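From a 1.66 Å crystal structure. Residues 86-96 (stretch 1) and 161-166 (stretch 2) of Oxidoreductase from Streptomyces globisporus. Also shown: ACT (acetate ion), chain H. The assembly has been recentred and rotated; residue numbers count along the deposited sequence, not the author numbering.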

ATOM      1  N   VAL A  86      -6.813   0.307 -11.245  1.00  8.68           N
ATOM      2  CA  VAL A  86      -6.836  -0.751 -10.245  1.00 10.26           C
ATOM      3  C   VAL A  86      -7.401  -2.003 -10.891  1.00 11.29           C
ATOM      4  O   VAL A  86      -8.558  -2.020 -11.332  1.00 11.07           O
ATOM      5  CB  VAL A  86      -7.702  -0.371  -9.045  1.00 11.80           C
ATOM      6  CG1 VAL A  86      -7.800  -1.544  -8.064  1.00 12.43           C
ATOM      7  CG2 VAL A  86      -7.146   0.880  -8.368  1.00 13.06           C
ATOM      8  N   LEU A  87      -6.598  -3.058 -10.957  1.00 10.48           N
ATOM      9  CA  LEU A  87      -6.987  -4.231 -11.726  1.00  9.53           C
ATOM     10  C   LEU A  87      -8.024  -5.081 -11.016  1.00 11.21           C
ATOM     11  O   LEU A  87      -7.947  -5.303  -9.809  1.00 11.32           O
ATOM     12  CB  LEU A  87      -5.768  -5.094 -12.094  1.00  9.38           C
ATOM     13  CG  LEU A  87      -4.746  -4.422 -13.021  1.00  9.66           C
ATOM     14  CD1 LEU A  87      -3.619  -5.418 -13.354  1.00 12.30           C
ATOM     15  CD2 LEU A  87      -5.414  -3.897 -14.292  1.00 13.20           C
ATOM     16  N   GLU A  88      -8.988  -5.554 -11.799  1.00 10.81           N
ATOM     17  CA  GLU A  88     -10.067  -6.400 -11.338  1.00 11.23           C
ATOM     18  C   GLU A  88      -9.611  -7.857 -11.218  1.00 13.69           C
ATOM     19  O   GLU A  88      -8.598  -8.245 -11.796  1.00 16.61           O
ATOM     20  CB  GLU A  88     -11.236  -6.236 -12.324  1.00 14.78           C
ATOM     21  CG  GLU A  88     -12.511  -6.960 -11.997  1.00 18.43           C
ATOM     22  CD  GLU A  88     -12.517  -8.367 -12.555  1.00 28.09           C
ATOM     23  OE1 GLU A  88     -11.759  -8.612 -13.522  1.00 26.25           O
ATOM     24  OE2 GLU A  88     -13.262  -9.222 -12.026  1.00 25.37           O
ATOM     25  N   ALA A  89     -10.375  -8.654 -10.473  1.00 14.28           N
ATOM     26  CA  ALA A  89     -10.019 -10.027 -10.137  1.00 17.32           C
ATOM     27  C   ALA A  89      -9.571 -10.905 -11.303  1.00 20.57           C
ATOM     28  O   ALA A  89      -8.727 -11.778 -11.119  1.00 26.06           O
ATOM     29  CB  ALA A  89     -11.170 -10.696  -9.396  1.00 18.02           C
ATOM     30  N   GLY A  90     -10.135 -10.698 -12.488  1.00 18.11           N
ATOM     31  CA  GLY A  90      -9.791 -11.548 -13.623  1.00 21.14           C
ATOM     32  C   GLY A  90      -8.749 -10.989 -14.589  1.00 19.00           C
ATOM     33  O   GLY A  90      -8.645 -11.447 -15.733  1.00 21.14           O
ATOM     34  N   GLN A  91      -7.967 -10.017 -14.137  1.00 14.24           N
ATOM     35  CA  GLN A  91      -7.016  -9.348 -15.020  1.00 14.57           C
ATOM     36  C   GLN A  91      -5.553  -9.715 -14.790  1.00 13.85           C
ATOM     37  O   GLN A  91      -4.660  -8.880 -14.973  1.00 16.94           O
ATOM     38  CB  GLN A  91      -7.196  -7.837 -14.930  1.00 16.00           C
ATOM     39  CG  GLN A  91      -8.574  -7.387 -15.399  1.00 16.15           C
ATOM     40  CD  GLN A  91      -8.671  -5.889 -15.514  1.00 15.75           C
ATOM     41  OE1 GLN A  91      -8.591  -5.172 -14.511  1.00 14.15           O
ATOM     42  NE2 GLN A  91      -8.805  -5.394 -16.749  1.00 17.81           N
ATOM     43  N   GLU A  92      -5.304 -10.957 -14.404  1.00 14.82           N
ATOM     44  CA  GLU A  92      -3.935 -11.415 -14.220  1.00 15.48           C
ATOM     45  C   GLU A  92      -3.098 -11.276 -15.496  1.00 18.16           C
ATOM     46  O   GLU A  92      -1.895 -10.986 -15.426  1.00 18.87           O
ATOM     47  CB  GLU A  92      -3.916 -12.860 -13.716  1.00 19.15           C
ATOM     48  CG  GLU A  92      -2.512 -13.434 -13.619  1.00 30.91           C
ATOM     49  CD  GLU A  92      -2.473 -14.826 -13.015  1.00 41.97           C
ATOM     50  OE1 GLU A  92      -3.473 -15.232 -12.382  1.00 42.52           O
ATOM     51  OE2 GLU A  92      -1.435 -15.508 -13.173  1.00 44.37           O
ATOM     52  N   LYS A  93      -3.724 -11.469 -16.655  1.00 16.84           N
ATOM     53  CA  LYS A  93      -2.995 -11.387 -17.922  1.00 23.84           C
ATOM     54  C   LYS A  93      -2.457  -9.977 -18.124  1.00 21.82           C
ATOM     55  O   LYS A  93      -1.301  -9.790 -18.521  1.00 19.57           O
ATOM     56  CB  LYS A  93      -3.893 -11.791 -19.095  1.00 27.93           C
ATOM     57  CG  LYS A  93      -3.210 -11.724 -20.453  1.00 31.53           C
ATOM     58  N   ALA A  94      -3.291  -8.985 -17.831  1.00 15.03           N
ATOM     59  CA  ALA A  94      -2.866  -7.591 -17.921  1.00 12.55           C
ATOM     60  C   ALA A  94      -1.758  -7.275 -16.913  1.00 15.71           C
ATOM     61  O   ALA A  94      -0.826  -6.527 -17.223  1.00 15.81           O
ATOM     62  CB  ALA A  94      -4.055  -6.649 -17.735  1.00 17.57           C
ATOM     63  N   ALA A  95      -1.858  -7.831 -15.706  1.00 14.23           N
ATOM     64  CA  ALA A  95      -0.841  -7.594 -14.688  1.00 13.04           C
ATOM     65  C   ALA A  95       0.509  -8.131 -15.150  1.00 12.76           C
ATOM     66  O   ALA A  95       1.536  -7.469 -15.006  1.00 13.39           O
ATOM     67  CB  ALA A  95      -1.238  -8.219 -13.365  1.00 11.42           C
ATOM     68  N   ARG A  96       0.499  -9.335 -15.704  1.00 14.43           N
ATOM     69  CA  ARG A  96       1.741  -9.924 -16.199  1.00 12.73           C
ATOM     70  C   ARG A  96       2.307  -9.147 -17.379  1.00 17.82           C
ATOM     71  O   ARG A  96       3.520  -8.928 -17.470  1.00 17.58           O
ATOM     72  CB  ARG A  96       1.533 -11.392 -16.558  1.00 16.99           C
ATOM     73  CG  ARG A  96       1.267 -12.256 -15.341  1.00 18.66           C
ATOM     74  CD  ARG A  96       1.190 -13.729 -15.709  1.00 23.86           C
ATOM     75  NE  ARG A  96       0.780 -14.531 -14.560  1.00 29.65           N
ATOM     76  CZ  ARG A  96       1.615 -14.953 -13.617  1.00 38.46           C
ATOM     77  NH1 ARG A  96       1.164 -15.675 -12.599  1.00 37.72           N
ATOM     78  NH2 ARG A  96       2.903 -14.649 -13.691  1.00 42.81           N
TER
HETATM   79  C   ACT H 206      -6.912  -8.521 -19.129  1.00 33.79           C
HETATM   80  O   ACT H 206      -6.356  -9.187 -18.222  1.00 25.37           O
HETATM   81  OXT ACT H 206      -7.943  -7.881 -18.809  1.00 41.65           O
HETATM   82  CH3 ACT H 206      -6.361  -8.488 -20.525  1.00 38.20           C
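Stretch 2 161-166: AREGML

Stretch 2 (161-166) has no regular helix or strand; it runs in an extended conformation alongside the loop that leads stretch 1 into its helix, and the two together bury 379 Å². Contact centres on a single backbone bridge, E88 with G164, whose CA atoms lie 4.1 Å apart; the register ascends in both stretches, which therefore run parallel, for A89 CA follows at 3.8 Å from M165 CA. Two hydrogen bonds flank the bridged pair: M165 N donates to L87 O (3.0 Å), and A89 N to E163 O (2.8 Å, more bent at 139°). The same two acceptors also receive CA-H...O contacts, from G164 CA to L87 O (3.3 Å) and from E88 CA to E163 O (3.4 Å), so each carbonyl meets two successive residues of the other stretch. There is a single bridge; from E88 stretch 1 makes a type I turn to Q91, closed by Q91 N to E88 O (3.0 Å), and its helix starts at E92.

M165, a selenomethionine, has 125 Å² covered, the most of any residue in the contact. With chi1 p, chi2 t and chi3 m, its side chain reaches the start of the helix: SE lies 3.8 Å from L87 CB, 3.8 Å from Q91 O and 4.0 Å from A95 CB, while CE lies 3.9 Å from E92 CA. Nearer its backbone, M165 CB packs 3.5 Å from E88 O. The long apolar side chain thus fills the space between the loop and the first helical residues.

E88 (57 Å²) points its CA-to-CB bond away overall, yet its CG packs 3.8 Å from R162 CB, and both oxygens of its carboxylate are engaged: OE1 accepts from G90 N inside the turn (2.8 Å), and OE2 accepts from water 2 (2.8 Å), which in turn accepts from E163 N (2.8 Å). The backbone of E88 is held too, N donating to Q91 OE1 (2.8 Å), so the N-cap residue Q91 is tied back to the start of the turn. A89 (43 Å²) meets E163 O with both its backbone N, in the hydrogen bond above, and its CB, 3.6 Å away.

Water 1 adds a second link, within reach of both L87 O (3.0 Å) and M165 O (2.8 Å). Acetate, probably from the crystallisation liquor, binds at the helix start, where A94 N donates to ACT O (3.1 Å).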

ATOM      1  N   ALA A 161     -19.497  -2.900  -9.353  1.00 14.28           N
ATOM      2  CA  ALA A 161     -19.743  -4.337  -9.417  1.00 16.77           C
ATOM      3  C   ALA A 161     -18.440  -5.131  -9.416  1.00 13.96           C
ATOM      4  O   ALA A 161     -18.437  -6.337  -9.126  1.00 15.96           O
ATOM      5  CB  ALA A 161     -20.589  -4.685 -10.631  1.00 19.05           C
ATOM      6  N   ARG A 162     -17.341  -4.453  -9.738  1.00 12.49           N
ATOM      7  CA  ARG A 162     -16.032  -5.110  -9.857  1.00 11.90           C
ATOM      8  C   ARG A 162     -15.265  -5.143  -8.543  1.00 14.73           C
ATOM      9  O   ARG A 162     -15.419  -4.256  -7.699  1.00 16.01           O
ATOM     10  CB  ARG A 162     -15.181  -4.420 -10.928  1.00 11.81           C
ATOM     11  CG  ARG A 162     -15.776  -4.516 -12.338  1.00 12.07           C
ATOM     12  CD  ARG A 162     -14.985  -3.686 -13.347  1.00 14.63           C
ATOM     13  NE  ARG A 162     -15.610  -3.778 -14.668  1.00 12.29           N
ATOM     14  CZ  ARG A 162     -15.364  -2.963 -15.691  1.00 12.33           C
ATOM     15  NH1 ARG A 162     -15.984  -3.159 -16.850  1.00 13.71           N
ATOM     16  NH2 ARG A 162     -14.507  -1.963 -15.567  1.00 12.66           N
ATOM     17  N   GLU A 163     -14.408  -6.151  -8.399  1.00 12.22           N
ATOM     18  CA  GLU A 163     -13.609  -6.320  -7.194  1.00 15.13           C
ATOM     19  C   GLU A 163     -12.157  -6.551  -7.603  1.00 15.27           C
ATOM     20  O   GLU A 163     -11.900  -7.219  -8.604  1.00 14.46           O
ATOM     21  CB  GLU A 163     -14.152  -7.541  -6.449  1.00 19.97           C
ATOM     22  CG  GLU A 163     -13.543  -7.830  -5.109  1.00 26.56           C
ATOM     23  CD  GLU A 163     -14.479  -8.666  -4.265  1.00 29.07           C
ATOM     24  OE1 GLU A 163     -15.280  -8.072  -3.514  1.00 29.95           O
ATOM     25  OE2 GLU A 163     -14.433  -9.907  -4.379  1.00 26.40           O
ATOM     26  N   GLY A 164     -11.206  -6.013  -6.838  1.00 12.05           N
ATOM     27  CA  GLY A 164      -9.800  -6.084  -7.219  1.00 11.22           C
ATOM     28  C   GLY A 164      -9.120  -7.448  -7.123  1.00 12.80           C
ATOM     29  O   GLY A 164      -9.518  -8.310  -6.333  1.00 13.05           O
HETATM   30  N   MSE A 165      -8.099  -7.653  -7.952  1.00 12.92           N
HETATM   31  CA  MSE A 165      -7.257  -8.832  -7.793  1.00 13.27           C
HETATM   32  C   MSE A 165      -6.315  -8.581  -6.628  1.00 10.45           C
HETATM   33  O   MSE A 165      -6.189  -7.445  -6.163  1.00 12.88           O
HETATM   34  CB  MSE A 165      -6.493  -9.146  -9.086  1.00 18.70           C
HETATM   35  CG  MSE A 165      -5.592  -8.047  -9.591  1.00 15.60           C
HETATM   36 SE   MSE A 165      -4.611  -8.595 -11.217  0.54 16.59          SE
HETATM   37  CE  MSE A 165      -3.781 -10.191 -10.534  1.00 24.93           C
ATOM     38  N   LEU A 166      -5.668  -9.643  -6.151  1.00 12.45           N
ATOM     39  CA  LEU A 166      -4.777  -9.574  -4.998  1.00 11.88           C
ATOM     40  C   LEU A 166      -3.394 -10.102  -5.358  1.00 11.89           C
ATOM     41  O   LEU A 166      -3.250 -10.936  -6.260  1.00 12.13           O
ATOM     42  CB  LEU A 166      -5.340 -10.406  -3.846  1.00 11.05           C
ATOM     43  CG  LEU A 166      -6.721  -9.959  -3.378  1.00 11.41           C
ATOM     44  CD1 LEU A 166      -7.320 -10.954  -2.417  1.00 11.95           C
ATOM     45  CD2 LEU A 166      -6.579  -8.603  -2.719  1.00 17.16           C
TER
HETATM   46  O   HOH W   1      -6.394  -4.873  -7.298  1.00 11.12           O
HETATM   47  O   HOH W   2     -14.660  -8.561  -9.745  1.00 24.17           O